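Local coordinates for protein N-acetylglucosamine-6-phosphate deacetylase (Thermotoga maritima, PDB 1O12) that probably removes the acetyl group from N-acetylglucosamine 6-phosphate, as a metal-dependent hydrolase of the NagA family, at residues V18-G26 against D341-T349; I182-I190 against V204-K215. All coordinates share one frame; numbering follows the deposited sequence.

Contact 1 of 2, residues V18-G26 against D341-T349; sequences VLIVDPIDG and DRGRIAEGT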
loop_
_atom_site.group_PDB
_atom_site.type_symbol
_atom_site.label_atom_id
_atom_site.label_comp_id
_atom_site.label_asym_id
_atom_site.label_seq_id
_atom_site.Cartn_x
_atom_site.Cartn_y
_atom_site.Cartn_z
ATOM N N VAL A 18 -25.798 -26.793 -8.490
ATOM C CA VAL A 18 -25.286 -25.745 -7.624
ATOM C C VAL A 18 -24.253 -24.879 -8.291
ATOM O O VAL A 18 -23.687 -25.236 -9.325
ATOM C CB VAL A 18 -24.655 -26.325 -6.302
ATOM C CG1 VAL A 18 -25.741 -26.736 -5.370
ATOM C CG2 VAL A 18 -23.709 -27.500 -6.599
ATOM N N LEU A 19 -24.024 -23.722 -7.698
ATOM C CA LEU A 19 -22.999 -22.835 -8.191
ATOM C C LEU A 19 -21.733 -23.343 -7.501
ATOM O O LEU A 19 -21.465 -22.984 -6.366
ATOM C CB LEU A 19 -23.269 -21.406 -7.750
ATOM C CG LEU A 19 -22.631 -20.359 -8.656
ATOM C CD1 LEU A 19 -22.757 -18.973 -7.973
ATOM C CD2 LEU A 19 -21.192 -20.691 -8.933
ATOM N N ILE A 20 -20.982 -24.203 -8.185
ATOM C CA ILE A 20 -19.741 -24.769 -7.653
ATOM C C ILE A 20 -18.626 -23.715 -7.650
ATOM O O ILE A 20 -18.391 -23.043 -8.657
ATOM C CB ILE A 20 -19.268 -25.940 -8.514
ATOM C CG1 ILE A 20 -20.374 -26.986 -8.593
ATOM C CG2 ILE A 20 -17.949 -26.521 -7.953
ATOM C CD1 ILE A 20 -20.183 -27.966 -9.784
ATOM N N VAL A 21 -17.919 -23.594 -6.538
ATOM C CA VAL A 21 -16.871 -22.611 -6.474
ATOM C C VAL A 21 -15.560 -23.201 -6.039
ATOM O O VAL A 21 -15.418 -23.614 -4.897
ATOM C CB VAL A 21 -17.226 -21.487 -5.493
ATOM C CG1 VAL A 21 -16.205 -20.408 -5.568
ATOM C CG2 VAL A 21 -18.629 -20.955 -5.774
ATOM N N ASP A 22 -14.609 -23.245 -6.966
ATOM C CA ASP A 22 -13.268 -23.739 -6.704
ATOM C C ASP A 22 -12.294 -22.547 -6.884
ATOM O O ASP A 22 -12.402 -21.771 -7.838
ATOM C CB ASP A 22 -12.913 -24.880 -7.679
ATOM C CG ASP A 22 -11.569 -25.524 -7.367
ATOM O OD1 ASP A 22 -11.469 -26.241 -6.359
ATOM O OD2 ASP A 22 -10.603 -25.300 -8.121
ATOM N N PRO A 23 -11.332 -22.396 -5.973
ATOM C CA PRO A 23 -10.334 -21.325 -5.989
ATOM C C PRO A 23 -9.504 -21.328 -7.254
ATOM O O PRO A 23 -8.963 -20.303 -7.645
ATOM C CB PRO A 23 -9.433 -21.652 -4.811
ATOM C CG PRO A 23 -10.244 -22.595 -3.970
ATOM C CD PRO A 23 -11.001 -23.401 -4.958
ATOM N N ILE A 24 -9.376 -22.489 -7.881
ATOM C CA ILE A 24 -8.537 -22.589 -9.064
ATOM C C ILE A 24 -9.274 -22.752 -10.380
ATOM O O ILE A 24 -8.935 -22.122 -11.369
ATOM C CB ILE A 24 -7.524 -23.748 -8.891
ATOM C CG1 ILE A 24 -6.515 -23.382 -7.799
ATOM C CG2 ILE A 24 -6.778 -24.010 -10.192
ATOM C CD1 ILE A 24 -5.580 -24.516 -7.462
ATOM N N ASP A 25 -10.289 -23.595 -10.385
ATOM C CA ASP A 25 -11.044 -23.834 -11.583
ATOM C C ASP A 25 -12.156 -22.817 -11.798
ATOM O O ASP A 25 -12.844 -22.861 -12.808
ATOM C CB ASP A 25 -11.603 -25.273 -11.563
ATOM C CG ASP A 25 -10.499 -26.322 -11.547
ATOM O OD1 ASP A 25 -9.462 -26.107 -12.233
ATOM O OD2 ASP A 25 -10.658 -27.359 -10.860
ATOM N N GLY A 26 -12.349 -21.897 -10.866
ATOM C CA GLY A 26 -13.403 -20.907 -11.063
ATOM C C GLY A 26 -14.762 -21.345 -10.542
ATOM O O GLY A 26 -14.864 -22.336 -9.802
ATOM N N ASP A 341 -5.304 -31.571 0.373
ATOM C CA ASP A 341 -6.567 -32.164 -0.072
ATOM C C ASP A 341 -7.763 -31.453 0.559
ATOM O O ASP A 341 -8.798 -32.063 0.807
ATOM C CB ASP A 341 -6.620 -33.646 0.317
ATOM C CG ASP A 341 -5.612 -34.497 -0.440
ATOM O OD1 ASP A 341 -5.444 -35.696 -0.067
ATOM O OD2 ASP A 341 -4.993 -33.987 -1.409
ATOM N N ARG A 342 -7.611 -30.170 0.841
ATOM C CA ARG A 342 -8.675 -29.382 1.454
ATOM C C ARG A 342 -8.699 -28.060 0.680
ATOM O O ARG A 342 -7.811 -27.810 -0.121
ATOM C CB ARG A 342 -8.326 -29.121 2.918
ATOM C CG ARG A 342 -9.366 -29.508 3.928
ATOM C CD ARG A 342 -9.523 -31.002 4.034
ATOM N NE ARG A 342 -8.339 -31.675 4.572
ATOM C CZ ARG A 342 -7.865 -31.505 5.802
ATOM N NH1 ARG A 342 -8.473 -30.669 6.638
ATOM N NH2 ARG A 342 -6.793 -32.185 6.202
ATOM N N GLY A 343 -9.716 -27.235 0.908
ATOM C CA GLY A 343 -9.811 -25.939 0.246
ATOM C C GLY A 343 -10.098 -26.012 -1.241
ATOM O O GLY A 343 -9.842 -25.076 -1.991
ATOM N N ARG A 344 -10.654 -27.134 -1.669
ATOM C CA ARG A 344 -10.949 -27.334 -3.070
ATOM C C ARG A 344 -12.226 -28.138 -3.250
ATOM O O ARG A 344 -12.695 -28.814 -2.329
ATOM C CB ARG A 344 -9.804 -28.115 -3.735
ATOM C CG ARG A 344 -8.429 -27.429 -3.721
ATOM C CD ARG A 344 -8.416 -26.252 -4.673
ATOM N NE ARG A 344 -8.726 -26.606 -6.064
ATOM C CZ ARG A 344 -7.943 -27.332 -6.873
ATOM N NH1 ARG A 344 -6.774 -27.810 -6.439
ATOM N NH2 ARG A 344 -8.318 -27.549 -8.141
ATOM N N ILE A 345 -12.786 -28.018 -4.447
ATOM C CA ILE A 345 -13.941 -28.783 -4.866
ATOM C C ILE A 345 -13.450 -29.308 -6.195
ATOM O O ILE A 345 -13.807 -28.790 -7.250
ATOM C CB ILE A 345 -15.216 -27.968 -5.138
ATOM C CG1 ILE A 345 -15.722 -27.299 -3.854
ATOM C CG2 ILE A 345 -16.304 -28.934 -5.671
ATOM C CD1 ILE A 345 -17.106 -26.635 -4.010
ATOM N N ALA A 346 -12.600 -30.320 -6.114
ATOM C CA ALA A 346 -12.011 -30.965 -7.276
ATOM C C ALA A 346 -11.879 -32.473 -7.003
ATOM O O ALA A 346 -11.695 -32.912 -5.872
ATOM C CB ALA A 346 -10.624 -30.349 -7.566
ATOM N N GLU A 347 -11.958 -33.265 -8.053
ATOM C CA GLU A 347 -11.829 -34.700 -7.907
ATOM C C GLU A 347 -10.533 -35.119 -7.218
ATOM O O GLU A 347 -9.449 -34.661 -7.571
ATOM C CB GLU A 347 -11.956 -35.351 -9.275
ATOM C CG GLU A 347 -13.402 -35.438 -9.690
ATOM C CD GLU A 347 -13.597 -35.731 -11.159
ATOM O OE1 GLU A 347 -12.743 -36.465 -11.721
ATOM O OE2 GLU A 347 -14.613 -35.238 -11.730
ATOM N N GLY A 348 -10.673 -35.970 -6.206
ATOM C CA GLY A 348 -9.525 -36.469 -5.475
ATOM C C GLY A 348 -9.294 -35.845 -4.117
ATOM O O GLY A 348 -8.474 -36.334 -3.338
ATOM N N THR A 349 -10.017 -34.777 -3.809
ATOM C CA THR A 349 -9.821 -34.101 -2.532
ATOM C C THR A 349 -10.882 -34.422 -1.463
ATOM O O THR A 349 -11.907 -35.052 -1.743
ATOM C CB THR A 349 -9.763 -32.588 -2.759
ATOM O OG1 THR A 349 -11.055 -32.122 -3.168
ATOM C CG2 THR A 349 -8.748 -32.253 -3.853
HETATM O O HOH W 1 -13.000 -28.708 -9.904
#
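Asp22 and Arg344 carry this contact through a side-on salt bridge. A chi1 of -175° turns the Asp22 carboxylate away from its own backbone N and out to the loop 341-349, where Arg344 NE donates to the syn lone pair of OD1 at 2.8 Å while NH2 meets OD2 at 3.2 Å. The two flat groups are not coplanar but turned 51° apart. OD1 also accepts from the backbone: Ile345 N comes to its anti lone pair at 2.9 Å in a nearly straight bond (174°). OD2 is gripped from its own side of the contact as well, by Asp25 N on the anti lone pair at 2.9 Å and by Ile24 N from above the carboxylate plane. These bonds together fix the rotation of the carboxylate. Bends at chi2 and chi3 fold the arginine back toward the turn, where Ile24 CD1 sits over one face of the guanidinium. At its edge lies a second, more distant negative charge, Asp25 OD2, 3.6 Å from Arg344 NH2; a water links this same oxygen to Ile345 O. With an alanine in place of Asp22, Arg344 would probably keep the looser ion pair with Asp25 but lose its close carboxylate partner, and the amides of Ile345, Ile24 and Asp25 their acceptor. Next to these polar groups, Ile20 CG2 meets Ile345 CG2 at 3.7 Å, and Ile345 also touches Val32, Leu53 and Pro55. Pro23 CG abuts Gly343 O at 3.2 Å. At the end of strand 18-22, Asp22 forms an Asx turn within the tight hairpin leading into strand 26-35, part of the small beta domain that in amidohydrolases of this kind is built from both chain ends beside the barrel.

Contact 2 of 2, residues I182-I190 against V204-K215; sequences IVLSAGHSI and VKRITHFPNGLK. With FE (Fe (III) ion), chain C.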
loop_
_atom_site.group_PDB
_atom_site.type_symbol
_atom_site.label_atom_id
_atom_site.label_comp_id
_atom_site.label_asym_id
_atom_site.label_seq_id
_atom_site.Cartn_x
_atom_site.Cartn_y
_atom_site.Cartn_z
ATOM N N ILE A 182 4.766 -26.741 11.995
ATOM C CA ILE A 182 4.235 -25.548 12.636
ATOM C C ILE A 182 4.511 -24.336 11.722
ATOM O O ILE A 182 5.642 -24.142 11.279
ATOM C CB ILE A 182 4.891 -25.321 14.020
ATOM C CG1 ILE A 182 4.611 -26.520 14.931
ATOM C CG2 ILE A 182 4.387 -24.019 14.626
ATOM C CD1 ILE A 182 5.167 -26.376 16.342
ATOM N N VAL A 183 3.470 -23.561 11.415
ATOM C CA VAL A 183 3.619 -22.381 10.573
ATOM C C VAL A 183 3.934 -21.164 11.458
ATOM O O VAL A 183 3.232 -20.917 12.441
ATOM C CB VAL A 183 2.303 -22.066 9.764
ATOM C CG1 VAL A 183 2.450 -20.722 9.027
ATOM C CG2 VAL A 183 1.982 -23.187 8.759
ATOM N N LEU A 184 4.995 -20.424 11.130
ATOM C CA LEU A 184 5.340 -19.215 11.884
ATOM C C LEU A 184 4.610 -17.992 11.312
ATOM O O LEU A 184 4.407 -17.889 10.114
ATOM C CB LEU A 184 6.851 -18.959 11.845
ATOM C CG LEU A 184 7.706 -19.941 12.645
ATOM C CD1 LEU A 184 9.153 -19.456 12.639
ATOM C CD2 LEU A 184 7.168 -20.042 14.090
ATOM N N SER A 185 4.210 -17.064 12.159
ATOM C CA SER A 185 3.513 -15.879 11.672
ATOM C C SER A 185 3.962 -14.657 12.471
ATOM O O SER A 185 4.020 -14.706 13.697
ATOM C CB SER A 185 1.978 -16.062 11.790
ATOM O OG SER A 185 1.267 -15.147 10.942
ATOM N N ALA A 186 4.279 -13.565 11.790
ATOM C CA ALA A 186 4.742 -12.360 12.476
ATOM C C ALA A 186 3.561 -11.503 12.895
ATOM O O ALA A 186 2.614 -11.302 12.122
ATOM C CB ALA A 186 5.678 -11.563 11.572
ATOM N N GLY A 187 3.629 -11.014 14.131
ATOM C CA GLY A 187 2.590 -10.174 14.694
ATOM C C GLY A 187 2.999 -9.687 16.072
ATOM O O GLY A 187 3.889 -10.272 16.707
ATOM N N HIS A 188 2.356 -8.604 16.527
ATOM C CA HIS A 188 2.630 -7.987 17.830
ATOM C C HIS A 188 4.097 -7.643 17.913
ATOM O O HIS A 188 4.783 -8.023 18.845
ATOM C CB HIS A 188 2.242 -8.955 18.934
ATOM C CG HIS A 188 0.775 -9.228 18.983
ATOM N ND1 HIS A 188 -0.143 -8.286 19.413
ATOM C CD2 HIS A 188 0.056 -10.320 18.624
ATOM C CE1 HIS A 188 -1.361 -8.790 19.325
ATOM N NE2 HIS A 188 -1.269 -10.023 18.849
ATOM N N SER A 189 4.566 -6.902 16.923
ATOM C CA SER A 189 5.969 -6.563 16.826
ATOM C C SER A 189 6.252 -5.147 16.357
ATOM O O SER A 189 5.408 -4.507 15.731
ATOM C CB SER A 189 6.612 -7.556 15.858
ATOM O OG SER A 189 7.664 -6.976 15.110
ATOM N N ILE A 190 7.441 -4.644 16.677
ATOM C CA ILE A 190 7.826 -3.312 16.193
ATOM C C ILE A 190 8.994 -3.476 15.244
ATOM O O ILE A 190 9.592 -2.509 14.823
ATOM C CB ILE A 190 8.244 -2.317 17.314
ATOM C CG1 ILE A 190 9.278 -2.954 18.235
ATOM C CG2 ILE A 190 7.025 -1.819 18.049
ATOM C CD1 ILE A 190 9.502 -2.110 19.499
ATOM N N VAL A 204 9.616 -17.512 6.604
ATOM C CA VAL A 204 8.425 -17.036 7.312
ATOM C C VAL A 204 7.663 -16.176 6.318
ATOM O O VAL A 204 8.180 -15.145 5.865
ATOM C CB VAL A 204 8.772 -16.175 8.572
ATOM C CG1 VAL A 204 7.490 -15.704 9.237
ATOM C CG2 VAL A 204 9.648 -16.998 9.576
ATOM N N LYS A 205 6.446 -16.575 5.961
ATOM C CA LYS A 205 5.720 -15.779 4.986
ATOM C C LYS A 205 4.282 -15.417 5.355
ATOM O O LYS A 205 3.396 -15.373 4.504
ATOM C CB LYS A 205 5.782 -16.477 3.626
ATOM C CG LYS A 205 7.197 -16.652 3.111
ATOM C CD LYS A 205 7.215 -17.507 1.861
ATOM C CE LYS A 205 8.603 -17.573 1.222
ATOM N NZ LYS A 205 8.546 -18.382 -0.042
ATOM N N ARG A 206 4.066 -15.086 6.620
ATOM C CA ARG A 206 2.733 -14.752 7.063
ATOM C C ARG A 206 2.718 -13.652 8.154
ATOM O O ARG A 206 3.623 -13.572 8.987
ATOM C CB ARG A 206 2.098 -16.060 7.562
ATOM C CG ARG A 206 0.629 -16.055 7.883
ATOM C CD ARG A 206 0.284 -17.390 8.481
ATOM N NE ARG A 206 -1.139 -17.579 8.644
ATOM C CZ ARG A 206 -1.898 -16.984 9.563
ATOM N NH1 ARG A 206 -1.351 -16.143 10.429
ATOM N NH2 ARG A 206 -3.218 -17.249 9.603
ATOM N N ILE A 207 1.697 -12.798 8.133
ATOM C CA ILE A 207 1.539 -11.748 9.144
ATOM C C ILE A 207 0.174 -11.884 9.887
ATOM O O ILE A 207 -0.883 -12.009 9.245
ATOM C CB ILE A 207 1.684 -10.379 8.505
ATOM C CG1 ILE A 207 3.127 -10.217 8.021
ATOM C CG2 ILE A 207 1.303 -9.281 9.518
ATOM C CD1 ILE A 207 3.421 -8.895 7.392
ATOM N N THR A 208 0.224 -11.892 11.229
ATOM C CA THR A 208 -0.955 -12.070 12.095
ATOM C C THR A 208 -1.783 -10.779 12.213
ATOM O O THR A 208 -1.248 -9.698 12.481
ATOM C CB THR A 208 -0.506 -12.642 13.515
ATOM O OG1 THR A 208 0.097 -13.921 13.320
ATOM C CG2 THR A 208 -1.682 -12.817 14.487
ATOM N N HIS A 209 -3.096 -10.942 12.047
ATOM C CA HIS A 209 -4.083 -9.853 11.971
ATOM C C HIS A 209 -3.494 -8.486 11.617
ATOM O O HIS A 209 -3.308 -7.611 12.466
ATOM C CB HIS A 209 -5.009 -9.776 13.207
ATOM C CG HIS A 209 -4.300 -9.716 14.517
ATOM N ND1 HIS A 209 -3.146 -8.994 14.708
ATOM C CD2 HIS A 209 -4.589 -10.289 15.710
ATOM C CE1 HIS A 209 -2.749 -9.129 15.962
ATOM N NE2 HIS A 209 -3.606 -9.911 16.590
ATOM N N PHE A 210 -3.176 -8.363 10.327
ATOM C CA PHE A 210 -2.609 -7.167 9.700
ATOM C C PHE A 210 -3.709 -6.106 9.608
ATOM O O PHE A 210 -4.830 -6.399 9.188
ATOM C CB PHE A 210 -2.132 -7.541 8.289
ATOM C CG PHE A 210 -1.584 -6.390 7.484
ATOM C CD1 PHE A 210 -0.212 -6.171 7.411
ATOM C CD2 PHE A 210 -2.440 -5.541 6.779
ATOM C CE1 PHE A 210 0.303 -5.139 6.657
ATOM C CE2 PHE A 210 -1.941 -4.499 6.019
ATOM C CZ PHE A 210 -0.564 -4.293 5.954
ATOM N N PRO A 211 -3.398 -4.854 9.966
ATOM C CA PRO A 211 -2.100 -4.378 10.446
ATOM C C PRO A 211 -2.135 -4.094 11.942
ATOM O O PRO A 211 -1.290 -3.357 12.454
ATOM C CB PRO A 211 -1.924 -3.105 9.667
ATOM C CG PRO A 211 -3.304 -2.525 9.806
ATOM C CD PRO A 211 -4.235 -3.707 9.573
ATOM N N ASN A 212 -3.114 -4.650 12.642
ATOM C CA ASN A 212 -3.184 -4.391 14.082
ATOM C C ASN A 212 -1.959 -4.983 14.793
ATOM O O ASN A 212 -1.526 -6.096 14.490
ATOM C CB ASN A 212 -4.456 -4.993 14.696
ATOM C CG ASN A 212 -5.707 -4.780 13.830
ATOM O OD1 ASN A 212 -6.179 -5.712 13.159
ATOM N ND2 ASN A 212 -6.254 -3.558 13.856
ATOM N N GLY A 213 -1.393 -4.235 15.733
ATOM C CA GLY A 213 -0.243 -4.733 16.482
ATOM C C GLY A 213 1.088 -4.642 15.765
ATOM O O GLY A 213 1.975 -5.472 15.974
ATOM N N LEU A 214 1.235 -3.640 14.910
ATOM C CA LEU A 214 2.475 -3.452 14.171
ATOM C C LEU A 214 2.812 -1.975 14.089
ATOM O O LEU A 214 1.939 -1.109 14.270
ATOM C CB LEU A 214 2.331 -4.014 12.763
ATOM C CG LEU A 214 1.968 -5.502 12.699
ATOM C CD1 LEU A 214 1.140 -5.752 11.441
ATOM C CD2 LEU A 214 3.236 -6.361 12.736
ATOM N N LYS A 215 4.079 -1.668 13.847
ATOM C CA LYS A 215 4.433 -0.276 13.706
ATOM C C LYS A 215 3.856 0.089 12.327
ATOM O O LYS A 215 3.858 -0.737 11.402
ATOM C CB LYS A 215 5.946 -0.096 13.698
ATOM C CG LYS A 215 6.381 1.364 13.709
ATOM C CD LYS A 215 6.636 1.900 15.129
ATOM C CE LYS A 215 7.947 1.388 15.715
ATOM N NZ LYS A 215 8.072 1.784 17.141
HETATM FE FE FE C . -3.453 -10.474 18.832
HETATM O O HOH W 2 4.814 -18.670 7.218
HETATM O O HOH W 3 0.145 -8.028 14.569
#
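The two imidazoles of His188 and His209 bring their NE2 atoms to 3.3 Å from each other without a hydrogen bond, because both bind the same iron ion. His188 NE2 lies 2.2 Å from the metal and His209 NE2 2.3 Å, with Glu127 as the third protein ligand. The ring planes are 85° apart in an oblique pair, and His188 NE2 lies near the plane of the His209 ring, at its edge. His209 reaches the metal with CG between its backbone N and carbonyl carbon (chi1 53°), and Thr208 CG2 lies over one face of the ring. His188 ND1 is held from the second shell by Lys135 O. The histidines follow two neighbouring parallel strands, 183-186 and 206-207, joined through helix 193-200: a beta-alpha-beta unit of the TIM barrel, whose C-terminal strand ends hold the metal in this superfamily. Ala186 N donates to Arg206 O at 2.9 Å, and Ala186 O accepts from Thr208 N. Gly187 passes so close to Thr208 that a beta carbon would clash with Thr208 CB. Within the strand pair, the hydroxyl of Ser185 takes NH1 of the extended Arg206 at 2.8 Å, exactly in the guanidinium plane, and shares a hydrogen bond of 2.9 Å with Thr208 OG1, which also meets Thr163. The charge of Arg206 is probably balanced by its salt bridges to Glu336 and Glu237. Farther along, Ser189 N reaches Gly213 O at 3.1 Å, tying the His188 loop to the turn of Asn212 and Gly213, which are predicted to bind substrate.

In the fold
Both contacts are largely buried, but the centre of contact 2 lies about 13 Å from the centre of the chain and that of contact 1 about 20 Å, and only contact 1 has exposed residues among those that touch, Ile24 and Asp25. Their centres are about 29 Å apart, on opposite sides of the chain's centre. Contact 1 joins a hairpin to a distant loop in the beta domain, away from the annotated sites, whereas contact 2 joins neighbouring barrel strands at the metal centre. Helix 322-336 reaches both, through Tyr331 at contact 1 and its last residue at contact 2. Each involves an arginine paired with carboxylates, directly across contact 1; contact 2 itself is held by metal bonds, strand pairing and hydroxyl hydrogen bonds.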